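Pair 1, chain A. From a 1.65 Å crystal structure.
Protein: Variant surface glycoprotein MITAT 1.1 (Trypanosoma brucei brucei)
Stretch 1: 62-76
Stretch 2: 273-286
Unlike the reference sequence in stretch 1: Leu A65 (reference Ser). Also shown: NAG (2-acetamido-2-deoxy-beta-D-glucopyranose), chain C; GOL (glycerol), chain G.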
# COMPACT_ATOMS: atom_id res chain seq x y z
N LEU A 62 37.86 -7.36 -16.86
CA LEU A 62 37.49 -7.95 -15.56
C LEU A 62 37.13 -6.86 -14.55
O LEU A 62 36.08 -6.99 -13.89
CB LEU A 62 38.61 -8.85 -15.02
CG LEU A 62 38.32 -9.41 -13.63
CD1 LEU A 62 37.09 -10.28 -13.70
CD2 LEU A 62 39.49 -10.19 -13.12
N GLN A 63 37.98 -5.84 -14.40
CA GLN A 63 37.75 -4.86 -13.39
C GLN A 63 36.55 -3.96 -13.72
O GLN A 63 35.77 -3.65 -12.83
CB GLN A 63 38.96 -3.98 -13.10
CG GLN A 63 40.12 -4.77 -12.48
CD GLN A 63 41.34 -3.86 -12.19
OE1 GLN A 63 41.22 -2.73 -11.81
NE2 GLN A 63 42.51 -4.40 -12.32
N GLN A 64 36.41 -3.53 -14.97
CA GLN A 64 35.25 -2.71 -15.40
C GLN A 64 33.94 -3.47 -15.13
O GLN A 64 32.98 -2.94 -14.57
CB GLN A 64 35.34 -2.43 -16.89
CG GLN A 64 36.52 -1.57 -17.27
CD GLN A 64 37.84 -2.29 -17.53
OE1 GLN A 64 38.05 -3.44 -17.17
NE2 GLN A 64 38.78 -1.55 -18.11
N LEU A 65 33.93 -4.73 -15.47
CA LEU A 65 32.68 -5.52 -15.38
C LEU A 65 32.35 -5.92 -13.91
O LEU A 65 31.20 -5.92 -13.50
CB LEU A 65 32.79 -6.76 -16.26
CG LEU A 65 32.80 -6.37 -17.76
CD1 LEU A 65 32.93 -7.60 -18.60
CD2 LEU A 65 31.51 -5.70 -18.15
N THR A 66 33.38 -6.21 -13.13
CA THR A 66 33.22 -6.46 -11.69
C THR A 66 32.57 -5.25 -11.03
O THR A 66 31.64 -5.38 -10.26
CB THR A 66 34.52 -6.80 -11.03
OG1 THR A 66 35.02 -8.05 -11.54
CG2 THR A 66 34.39 -6.92 -9.54
N LEU A 67 33.10 -4.08 -11.32
CA LEU A 67 32.59 -2.83 -10.81
C LEU A 67 31.17 -2.62 -11.18
O LEU A 67 30.31 -2.27 -10.32
CB LEU A 67 33.45 -1.71 -11.32
CG LEU A 67 32.98 -0.35 -10.85
CD1 LEU A 67 33.03 -0.19 -9.31
CD2 LEU A 67 33.74 0.72 -11.53
N LEU A 68 30.80 -2.86 -12.45
CA LEU A 68 29.45 -2.63 -12.87
C LEU A 68 28.48 -3.63 -12.22
O LEU A 68 27.39 -3.26 -11.82
CB LEU A 68 29.34 -2.68 -14.41
CG LEU A 68 29.96 -1.48 -15.08
CD1 LEU A 68 30.16 -1.75 -16.60
CD2 LEU A 68 29.18 -0.24 -14.87
N ARG A 69 28.91 -4.89 -12.10
CA ARG A 69 28.10 -5.95 -11.45
C ARG A 69 27.85 -5.55 -10.02
O ARG A 69 26.74 -5.66 -9.53
CB ARG A 69 28.87 -7.24 -11.55
CG ARG A 69 28.23 -8.45 -10.84
CD ARG A 69 28.96 -8.88 -9.59
NE ARG A 69 28.35 -10.11 -9.13
CZ ARG A 69 28.65 -11.33 -9.59
NH1 ARG A 69 29.65 -11.57 -10.43
NH2 ARG A 69 27.92 -12.34 -9.19
N GLY A 70 28.91 -5.11 -9.35
CA GLY A 70 28.80 -4.65 -7.95
C GLY A 70 27.89 -3.48 -7.80
O GLY A 70 27.11 -3.41 -6.82
N TYR A 71 27.96 -2.54 -8.76
CA TYR A 71 27.10 -1.39 -8.77
C TYR A 71 25.64 -1.74 -8.91
O TYR A 71 24.78 -1.32 -8.11
CB TYR A 71 27.56 -0.41 -9.83
CG TYR A 71 26.60 0.62 -10.19
CD1 TYR A 71 26.56 1.82 -9.55
CD2 TYR A 71 25.71 0.38 -11.21
CE1 TYR A 71 25.61 2.73 -9.85
CE2 TYR A 71 24.75 1.25 -11.52
CZ TYR A 71 24.71 2.47 -10.86
OH TYR A 71 23.75 3.43 -11.26
N PHE A 72 25.34 -2.55 -9.89
CA PHE A 72 23.94 -2.93 -10.05
C PHE A 72 23.44 -3.72 -8.84
O PHE A 72 22.30 -3.52 -8.40
CB PHE A 72 23.75 -3.79 -11.33
CG PHE A 72 23.96 -3.03 -12.61
CD1 PHE A 72 23.29 -1.86 -12.86
CD2 PHE A 72 24.81 -3.51 -13.60
CE1 PHE A 72 23.47 -1.11 -14.05
CE2 PHE A 72 25.04 -2.78 -14.77
CZ PHE A 72 24.38 -1.59 -14.98
N ALA A 73 24.25 -4.61 -8.31
CA ALA A 73 23.88 -5.29 -7.06
C ALA A 73 23.56 -4.33 -5.92
O ALA A 73 22.49 -4.45 -5.31
CB ALA A 73 24.95 -6.24 -6.64
N ARG A 74 24.43 -3.39 -5.64
CA ARG A 74 24.11 -2.41 -4.58
C ARG A 74 22.82 -1.71 -4.87
O ARG A 74 22.03 -1.46 -3.97
CB ARG A 74 25.22 -1.36 -4.33
CG ARG A 74 26.38 -1.92 -3.54
CD ARG A 74 27.12 -0.80 -2.82
NE ARG A 74 28.24 -1.32 -2.07
CZ ARG A 74 29.15 -0.58 -1.48
NH1 ARG A 74 29.08 0.76 -1.50
NH2 ARG A 74 30.13 -1.17 -0.85
N LYS A 75 22.62 -1.33 -6.12
CA LYS A 75 21.47 -0.52 -6.45
C LYS A 75 20.17 -1.30 -6.35
O LYS A 75 19.18 -0.76 -5.86
CB LYS A 75 21.59 0.12 -7.80
CG LYS A 75 22.64 1.24 -7.79
CD LYS A 75 22.23 2.51 -7.00
CE LYS A 75 21.10 3.26 -7.67
NZ LYS A 75 20.32 4.19 -6.85
N THR A 76 20.13 -2.55 -6.82
CA THR A 76 18.89 -3.32 -6.69
C THR A 76 18.63 -3.76 -5.24
O THR A 76 17.56 -3.64 -4.73
CB THR A 76 18.87 -4.50 -7.66
OG1 THR A 76 17.58 -5.07 -7.62
CG2 THR A 76 19.94 -5.54 -7.33
N THR A 273 30.99 11.08 -9.55
CA THR A 273 29.89 11.71 -8.80
C THR A 273 28.73 10.78 -8.58
O THR A 273 27.71 11.20 -8.03
CB THR A 273 29.38 12.99 -9.48
OG1 THR A 273 28.56 12.70 -10.60
CG2 THR A 273 30.46 13.86 -9.87
N GLN A 274 28.86 9.53 -9.06
CA GLN A 274 27.86 8.49 -8.83
C GLN A 274 28.29 7.79 -7.55
O GLN A 274 29.30 7.06 -7.51
CB GLN A 274 27.83 7.57 -10.05
CG GLN A 274 27.38 8.23 -11.35
CD GLN A 274 27.29 7.28 -12.49
OE1 GLN A 274 27.24 6.09 -12.30
NE2 GLN A 274 27.24 7.80 -13.67
N PRO A 275 27.58 8.08 -6.44
CA PRO A 275 28.23 7.71 -5.15
C PRO A 275 28.39 6.21 -4.94
O PRO A 275 29.40 5.80 -4.32
CB PRO A 275 27.36 8.35 -4.05
CG PRO A 275 26.21 8.91 -4.76
CD PRO A 275 26.42 8.98 -6.23
N THR A 276 27.51 5.41 -5.53
CA THR A 276 27.59 3.96 -5.33
C THR A 276 28.77 3.47 -6.17
O THR A 276 29.55 2.65 -5.74
CB THR A 276 26.30 3.28 -5.77
OG1 THR A 276 25.22 3.81 -4.98
CG2 THR A 276 26.39 1.78 -5.64
N LEU A 277 28.86 3.98 -7.40
CA LEU A 277 29.99 3.61 -8.27
C LEU A 277 31.32 3.96 -7.61
O LEU A 277 32.24 3.15 -7.55
CB LEU A 277 29.85 4.26 -9.68
CG LEU A 277 30.69 3.63 -10.78
CD1 LEU A 277 30.23 2.21 -11.04
CD2 LEU A 277 30.66 4.50 -12.02
N LYS A 278 31.44 5.18 -7.16
CA LYS A 278 32.68 5.67 -6.62
C LYS A 278 33.07 4.84 -5.40
O LYS A 278 34.25 4.47 -5.23
CB LYS A 278 32.52 7.17 -6.24
CG LYS A 278 33.79 7.79 -5.70
CD LYS A 278 33.50 9.14 -5.08
CE LYS A 278 34.82 9.84 -4.92
NZ LYS A 278 34.61 11.05 -4.05
N ALA A 279 32.07 4.56 -4.54
CA ALA A 279 32.35 3.78 -3.27
C ALA A 279 32.82 2.39 -3.60
O ALA A 279 33.72 1.85 -2.93
CB ALA A 279 31.15 3.72 -2.40
N LEU A 280 32.25 1.80 -4.65
CA LEU A 280 32.69 0.43 -5.03
C LEU A 280 34.11 0.39 -5.64
O LEU A 280 34.72 -0.66 -5.62
CB LEU A 280 31.71 -0.23 -5.98
CG LEU A 280 30.43 -0.69 -5.33
CD1 LEU A 280 29.37 -0.88 -6.36
CD2 LEU A 280 30.73 -1.93 -4.54
N VAL A 281 34.60 1.50 -6.19
CA VAL A 281 35.92 1.54 -6.72
C VAL A 281 36.87 1.28 -5.55
O VAL A 281 37.80 0.48 -5.63
CB VAL A 281 36.21 2.84 -7.48
CG1 VAL A 281 37.71 2.94 -7.84
CG2 VAL A 281 35.35 2.91 -8.77
N LYS A 282 36.59 1.95 -4.46
CA LYS A 282 37.38 1.83 -3.25
C LYS A 282 37.17 0.45 -2.60
O LYS A 282 38.14 -0.25 -2.36
CB LYS A 282 37.00 2.91 -2.29
CG LYS A 282 37.87 2.79 -1.03
CD LYS A 282 37.66 3.95 -0.12
CE LYS A 282 38.51 3.77 1.15
NZ LYS A 282 37.95 4.68 2.17
N THR A 283 35.94 0.01 -2.51
CA THR A 283 35.61 -1.31 -1.96
C THR A 283 36.23 -2.48 -2.69
O THR A 283 36.75 -3.39 -2.04
CB THR A 283 34.10 -1.49 -1.92
OG1 THR A 283 33.59 -0.48 -1.04
CG2 THR A 283 33.63 -2.91 -1.38
N LEU A 284 36.13 -2.52 -4.03
CA LEU A 284 36.48 -3.70 -4.83
C LEU A 284 37.79 -3.62 -5.54
O LEU A 284 38.40 -4.63 -5.80
CB LEU A 284 35.37 -3.95 -5.87
CG LEU A 284 34.02 -4.40 -5.31
CD1 LEU A 284 32.98 -4.48 -6.43
CD2 LEU A 284 34.18 -5.71 -4.51
N LEU A 285 38.27 -2.42 -5.87
CA LEU A 285 39.38 -2.31 -6.81
C LEU A 285 40.65 -1.68 -6.26
O LEU A 285 41.72 -1.98 -6.74
CB LEU A 285 38.88 -1.64 -8.10
CG LEU A 285 37.71 -2.19 -8.87
CD1 LEU A 285 37.43 -1.44 -10.21
CD2 LEU A 285 37.91 -3.63 -9.25
N LEU A 286 40.57 -0.77 -5.31
CA LEU A 286 41.74 -0.11 -4.79
C LEU A 286 42.48 -0.97 -3.77
O LEU A 286 41.85 -1.67 -3.00
CB LEU A 286 41.39 1.20 -4.17
CG LEU A 286 40.87 2.29 -5.17
CD1 LEU A 286 40.58 3.60 -4.44
CD2 LEU A 286 41.70 2.58 -6.37
C1 NAG C . 19.89 0.82 -15.19
C2 NAG C . 18.53 0.45 -15.75
C3 NAG C . 18.52 -0.89 -16.37
C4 NAG C . 19.63 -0.91 -17.44
C5 NAG C . 20.96 -0.56 -16.80
C6 NAG C . 22.15 -0.47 -17.77
C7 NAG C . 16.58 1.41 -14.63
C8 NAG C . 15.59 1.36 -13.49
N2 NAG C . 17.53 0.48 -14.68
O3 NAG C . 17.26 -1.11 -17.01
O4 NAG C . 19.69 -2.25 -17.93
O5 NAG C . 20.85 0.72 -16.24
O6 NAG C . 21.79 0.34 -18.90
O7 NAG C . 16.52 2.29 -15.47
C1 GOL G . 27.24 3.21 -13.95
O1 GOL G . 27.59 4.51 -14.36
C2 GOL G . 26.05 2.82 -14.73
O2 GOL G . 26.37 2.65 -16.13
C3 GOL G . 25.07 4.00 -14.46
O3 GOL G . 23.90 3.43 -13.98
O HOH W 1 31.18 1.36 0.51

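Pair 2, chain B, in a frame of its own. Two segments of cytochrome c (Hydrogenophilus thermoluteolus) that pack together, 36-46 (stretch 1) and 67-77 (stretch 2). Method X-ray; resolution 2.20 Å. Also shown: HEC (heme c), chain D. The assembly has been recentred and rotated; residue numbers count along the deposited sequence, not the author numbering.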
# COMPACT_ATOMS: atom_id res chain seq x y z
N ASP B 36 6.87 10.53 -2.19
CA ASP B 36 5.55 10.39 -1.53
C ASP B 36 5.43 9.42 -0.37
O ASP B 36 4.35 9.09 0.03
CB ASP B 36 4.53 10.00 -2.62
CG ASP B 36 4.43 11.02 -3.72
OD1 ASP B 36 4.70 10.67 -4.89
OD2 ASP B 36 4.06 12.19 -3.41
N VAL B 37 6.55 8.86 0.07
CA VAL B 37 6.50 7.83 1.10
C VAL B 37 5.74 8.25 2.36
O VAL B 37 4.94 7.46 2.87
CB VAL B 37 7.90 7.30 1.48
CG1 VAL B 37 7.84 6.45 2.83
CG2 VAL B 37 8.48 6.44 0.35
N PRO B 38 6.01 9.47 2.90
CA PRO B 38 5.34 9.82 4.19
C PRO B 38 3.86 9.84 4.04
O PRO B 38 3.14 9.48 4.97
CB PRO B 38 5.83 11.27 4.48
CG PRO B 38 7.12 11.42 3.69
CD PRO B 38 7.00 10.49 2.47
N LYS B 39 3.39 10.35 2.88
CA LYS B 39 1.93 10.46 2.56
C LYS B 39 1.25 9.09 2.46
O LYS B 39 0.20 8.86 3.06
CB LYS B 39 1.76 11.24 1.22
CG LYS B 39 0.36 11.25 0.65
CD LYS B 39 0.37 11.00 -0.90
CE LYS B 39 0.88 12.22 -1.70
NZ LYS B 39 -0.06 13.38 -1.54
N LEU B 40 1.90 8.16 1.77
CA LEU B 40 1.34 6.81 1.62
C LEU B 40 1.26 6.06 2.94
O LEU B 40 0.32 5.29 3.17
CB LEU B 40 2.16 6.00 0.59
CG LEU B 40 2.06 6.58 -0.79
CD1 LEU B 40 2.98 5.84 -1.75
CD2 LEU B 40 0.63 6.48 -1.23
N VAL B 41 2.32 6.19 3.74
CA VAL B 41 2.35 5.58 5.03
C VAL B 41 1.16 6.01 5.90
O VAL B 41 0.53 5.18 6.53
CB VAL B 41 3.72 5.86 5.77
CG1 VAL B 41 3.62 5.51 7.28
CG2 VAL B 41 4.85 5.06 5.11
N GLU B 42 0.84 7.31 5.93
CA GLU B 42 -0.35 7.81 6.66
C GLU B 42 -1.66 7.20 6.12
O GLU B 42 -2.56 6.84 6.89
CB GLU B 42 -0.43 9.35 6.64
CG GLU B 42 -0.34 10.02 8.02
CD GLU B 42 0.83 9.45 8.90
OE1 GLU B 42 2.03 9.61 8.51
OE2 GLU B 42 0.54 8.83 9.96
N LYS B 43 -1.76 7.10 4.80
CA LYS B 43 -2.92 6.50 4.14
C LYS B 43 -3.15 5.01 4.57
O LYS B 43 -4.26 4.57 4.77
CB LYS B 43 -2.76 6.63 2.61
CG LYS B 43 -3.89 6.02 1.78
CD LYS B 43 -5.27 6.61 2.14
CE LYS B 43 -6.35 6.06 1.21
NZ LYS B 43 -6.33 6.73 -0.17
N VAL B 44 -2.09 4.24 4.67
CA VAL B 44 -2.21 2.85 5.04
C VAL B 44 -2.64 2.80 6.51
O VAL B 44 -3.59 2.08 6.88
CB VAL B 44 -0.89 2.10 4.84
CG1 VAL B 44 -1.02 0.64 5.32
CG2 VAL B 44 -0.42 2.19 3.35
N LYS B 45 -1.97 3.61 7.34
CA LYS B 45 -2.24 3.68 8.75
C LYS B 45 -3.70 4.11 9.06
O LYS B 45 -4.43 3.38 9.74
CB LYS B 45 -1.24 4.64 9.41
CG LYS B 45 -1.31 4.66 10.92
CD LYS B 45 -0.85 6.04 11.51
CE LYS B 45 0.65 6.21 11.40
NZ LYS B 45 1.12 7.38 12.22
N LYS B 46 -4.10 5.30 8.57
CA LYS B 46 -5.44 5.85 8.83
C LYS B 46 -6.55 5.31 7.98
O LYS B 46 -7.71 5.45 8.32
CB LYS B 46 -5.40 7.37 8.71
CG LYS B 46 -5.24 8.08 10.05
CD LYS B 46 -4.48 9.41 9.90
CE LYS B 46 -3.78 9.78 11.23
NZ LYS B 46 -2.69 10.83 11.05
N ASP B 67 7.01 -0.98 9.89
CA ASP B 67 6.73 -2.04 8.94
C ASP B 67 6.00 -1.53 7.76
O ASP B 67 6.35 -1.88 6.63
CB ASP B 67 5.91 -3.13 9.57
CG ASP B 67 6.71 -3.94 10.58
OD1 ASP B 67 7.95 -3.83 10.58
OD2 ASP B 67 6.09 -4.71 11.32
N ILE B 68 5.01 -0.67 7.99
CA ILE B 68 4.29 -0.07 6.89
C ILE B 68 5.27 0.64 5.94
O ILE B 68 5.22 0.45 4.74
CB ILE B 68 3.22 0.92 7.37
CG1 ILE B 68 2.13 0.18 8.14
CG2 ILE B 68 2.62 1.63 6.17
CD1 ILE B 68 1.13 1.11 8.83
N GLU B 69 6.18 1.45 6.49
CA GLU B 69 7.11 2.19 5.63
C GLU B 69 8.01 1.26 4.79
O GLU B 69 8.22 1.49 3.62
CB GLU B 69 7.95 3.15 6.45
CG GLU B 69 8.89 4.03 5.62
CD GLU B 69 9.87 4.79 6.50
OE1 GLU B 69 10.91 5.21 6.00
OE2 GLU B 69 9.63 4.86 7.70
N LYS B 70 8.54 0.22 5.41
CA LYS B 70 9.21 -0.85 4.68
C LYS B 70 8.38 -1.38 3.46
O LYS B 70 8.92 -1.56 2.38
CB LYS B 70 9.49 -2.00 5.66
CG LYS B 70 10.70 -2.83 5.37
CD LYS B 70 11.31 -3.41 6.73
CE LYS B 70 12.44 -4.44 6.49
NZ LYS B 70 12.42 -5.08 5.10
N ILE B 71 7.10 -1.69 3.67
CA ILE B 71 6.31 -2.27 2.59
C ILE B 71 6.16 -1.21 1.50
O ILE B 71 6.45 -1.45 0.34
CB ILE B 71 4.95 -2.76 3.07
CG1 ILE B 71 5.11 -3.93 4.09
CG2 ILE B 71 4.02 -3.15 1.83
CD1 ILE B 71 3.80 -4.16 5.02
N VAL B 72 5.90 0.02 1.93
CA VAL B 72 5.67 1.08 0.99
C VAL B 72 6.90 1.40 0.12
O VAL B 72 6.79 1.53 -1.11
CB VAL B 72 5.09 2.34 1.65
CG1 VAL B 72 5.27 3.53 0.74
CG2 VAL B 72 3.55 2.13 2.00
N ARG B 73 8.08 1.41 0.72
CA ARG B 73 9.28 1.69 -0.09
C ARG B 73 9.52 0.57 -1.08
O ARG B 73 9.96 0.80 -2.19
CB ARG B 73 10.51 1.96 0.79
CG ARG B 73 10.39 3.24 1.58
CD ARG B 73 11.74 3.63 2.32
NE ARG B 73 11.57 4.83 3.15
CZ ARG B 73 11.69 6.08 2.69
NH1 ARG B 73 12.04 6.29 1.44
NH2 ARG B 73 11.51 7.12 3.50
N TRP B 74 9.15 -0.66 -0.70
CA TRP B 74 9.28 -1.79 -1.61
C TRP B 74 8.27 -1.71 -2.78
O TRP B 74 8.64 -1.87 -3.93
CB TRP B 74 9.16 -3.11 -0.85
CG TRP B 74 8.92 -4.26 -1.74
CD1 TRP B 74 9.82 -4.82 -2.60
CD2 TRP B 74 7.66 -4.90 -2.00
NE1 TRP B 74 9.22 -5.83 -3.32
CE2 TRP B 74 7.88 -5.89 -2.97
CE3 TRP B 74 6.36 -4.73 -1.50
CZ2 TRP B 74 6.87 -6.67 -3.47
CZ3 TRP B 74 5.37 -5.51 -1.96
CH2 TRP B 74 5.62 -6.51 -2.92
N VAL B 75 6.98 -1.51 -2.48
CA VAL B 75 5.98 -1.24 -3.51
C VAL B 75 6.51 -0.28 -4.57
O VAL B 75 6.34 -0.51 -5.79
CB VAL B 75 4.69 -0.68 -2.91
CG1 VAL B 75 3.77 -0.09 -4.02
CG2 VAL B 75 3.96 -1.77 -2.16
N LEU B 76 7.20 0.77 -4.15
CA LEU B 76 7.55 1.82 -5.10
C LEU B 76 8.68 1.42 -6.06
O LEU B 76 8.93 2.11 -7.06
CB LEU B 76 7.86 3.14 -4.42
CG LEU B 76 6.79 3.88 -3.66
CD1 LEU B 76 7.41 5.07 -2.95
CD2 LEU B 76 5.62 4.32 -4.52
N THR B 77 9.39 0.35 -5.75
CA THR B 77 10.46 -0.13 -6.63
C THR B 77 9.97 -1.07 -7.74
O THR B 77 10.75 -1.45 -8.60
CB THR B 77 11.57 -0.86 -5.83
OG1 THR B 77 11.05 -2.11 -5.35
CG2 THR B 77 12.03 -0.02 -4.65
FE HEC D . -4.34 -0.93 0.54
CHA HEC D . -4.95 1.82 -1.43
CHB HEC D . -1.03 -0.30 0.52
CHC HEC D . -3.94 -3.33 2.94
CHD HEC D . -7.64 -1.93 0.11
NA HEC D . -3.22 0.44 -0.29
C1A HEC D . -3.65 1.51 -1.09
C2A HEC D . -2.50 2.29 -1.48
C3A HEC D . -1.40 1.69 -0.98
C4A HEC D . -1.84 0.53 -0.20
CMA HEC D . 0.08 2.16 -1.13
CAA HEC D . -2.54 3.56 -2.38
CBA HEC D . -2.88 4.74 -1.47
CGA HEC D . -3.27 5.96 -2.26
O1A HEC D . -2.98 6.03 -3.48
O2A HEC D . -3.82 6.89 -1.65
NB HEC D . -2.80 -1.67 1.56
C1B HEC D . -1.49 -1.25 1.42
C2B HEC D . -0.70 -1.92 2.41
C3B HEC D . -1.49 -2.78 3.07
C4B HEC D . -2.84 -2.59 2.57
CMB HEC D . 0.84 -1.76 2.50
CAB HEC D . -1.11 -3.82 4.18
CBB HEC D . -0.40 -3.15 5.38
NC HEC D . -5.54 -2.34 1.33
C1C HEC D . -5.17 -3.26 2.32
C2C HEC D . -6.26 -4.17 2.55
C3C HEC D . -7.35 -3.65 1.91
C4C HEC D . -6.86 -2.59 1.04
CMC HEC D . -6.25 -5.14 3.75
CAC HEC D . -8.82 -4.20 1.76
CBC HEC D . -9.45 -4.93 2.95
ND HEC D . -6.09 -0.13 -0.49
C1D HEC D . -7.34 -0.72 -0.48
C2D HEC D . -8.25 0.09 -1.26
C3D HEC D . -7.39 1.23 -1.76
C4D HEC D . -6.07 1.01 -1.24
CMD HEC D . -9.74 -0.17 -1.49
CAD HEC D . -7.83 2.44 -2.57
CBD HEC D . -8.08 3.56 -1.58
CGD HEC D . -8.49 4.79 -2.38
O1D HEC D . -9.22 4.59 -3.37
O2D HEC D . -8.08 5.95 -2.02

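Two helices cross at nearly the same angle in both pairs: their N-to-C directions differ by 126° in pair 1 and 124° in pair 2, with the axes 9.3 and 9.4 Å apart at closest approach. Fourteen central residues superpose with an RMSD of 0.3 Å. No hydrogen bond joins the two stretches directly in either pair, so packing of side chains dominates both contacts, which bury 762 Å² in pair 1 and 488 Å² in pair 2.

The central position of the second helix is Leu A280 in pair 1 and Val B72 in pair 2, with CA atoms 0.1 Å apart after superposition and CA-to-CB pointing toward the first helix in both. Leu A280 is a knob among Leu A67, Gly A70, Tyr A71 and Arg A74. Its methyl reaches the opposing backbone, with Leu A280 CD1 3.3 Å from Gly A70 C and 3.2 Å from Tyr A71 N. The missing side chain of Gly A70 leaves room for another leucine, because a CB there would lie 3.0 Å from Leu A284 CD1, a clash; from Leu A280 CD1 it would be 3.6 Å away. The matching residue in pair 2, Leu B40, does carry a side chain, and the shorter Val B72 meets it at 4.0 Å (Leu B40 CB to Val B72 CG1). Bulk is thus divided differently between the helices.

Leu A67 and Val B37 match closely. Leu A67 fits among Leu A277, Leu A280, Val A281 and Leu A285, with its CD1 3.6 Å from Leu A280 CB. Val B37 CG1 instead lies 3.8 Å from Glu B69 CG, while Val B37 CG2 lies 3.7 Å from Leu B76 CD1 and, over one face of the guanidinium, 3.7 Å from Arg B73 NH1. Glu B69 and Arg B73, the counterparts of Leu A277 and Val A281, form a salt bridge (Arg B73 NE to Glu B69 OE1, 3.0 Å), so a charged pair flanks the valine where pair 1 has aliphatic side chains.

At the next matched position, Tyr A71 and Val B41 both point sideways. The tyrosine packs its CB 3.9 Å from Leu A277 CD1, and its ring edge meets Leu A277 N; a glycerol shares a hydrogen bond between its O3 and Tyr A71 OH (2.7 Å) and donates another from its O1 to Gln A274 OE1 (2.6 Å). Val B41 simply lays CG2 3.7 Å from Glu B69 CA.

Arg A74 and Val B44 both point toward the second helix. Arg A74 CB lies 3.6 Å from Thr A276 CG2, and Leu A280 CD2 sits over one guanidinium face, 3.6 Å from Arg A74 NE. Water 1 accepts from Arg A74 NH1 (3.0 Å) and donates weakly to Thr A283 OG1 (3.4 Å), a bridge between the two helices, weak on the threonine side. Val B44 is compact: its CB lies 3.8 Å from CG2 of Ile B68, the match of Thr A276, and its CG2 packs 3.8 Å from heme CHB. A long, partly hydrated arginine and a short valine beside the heme thus occupy equivalent backbone sites.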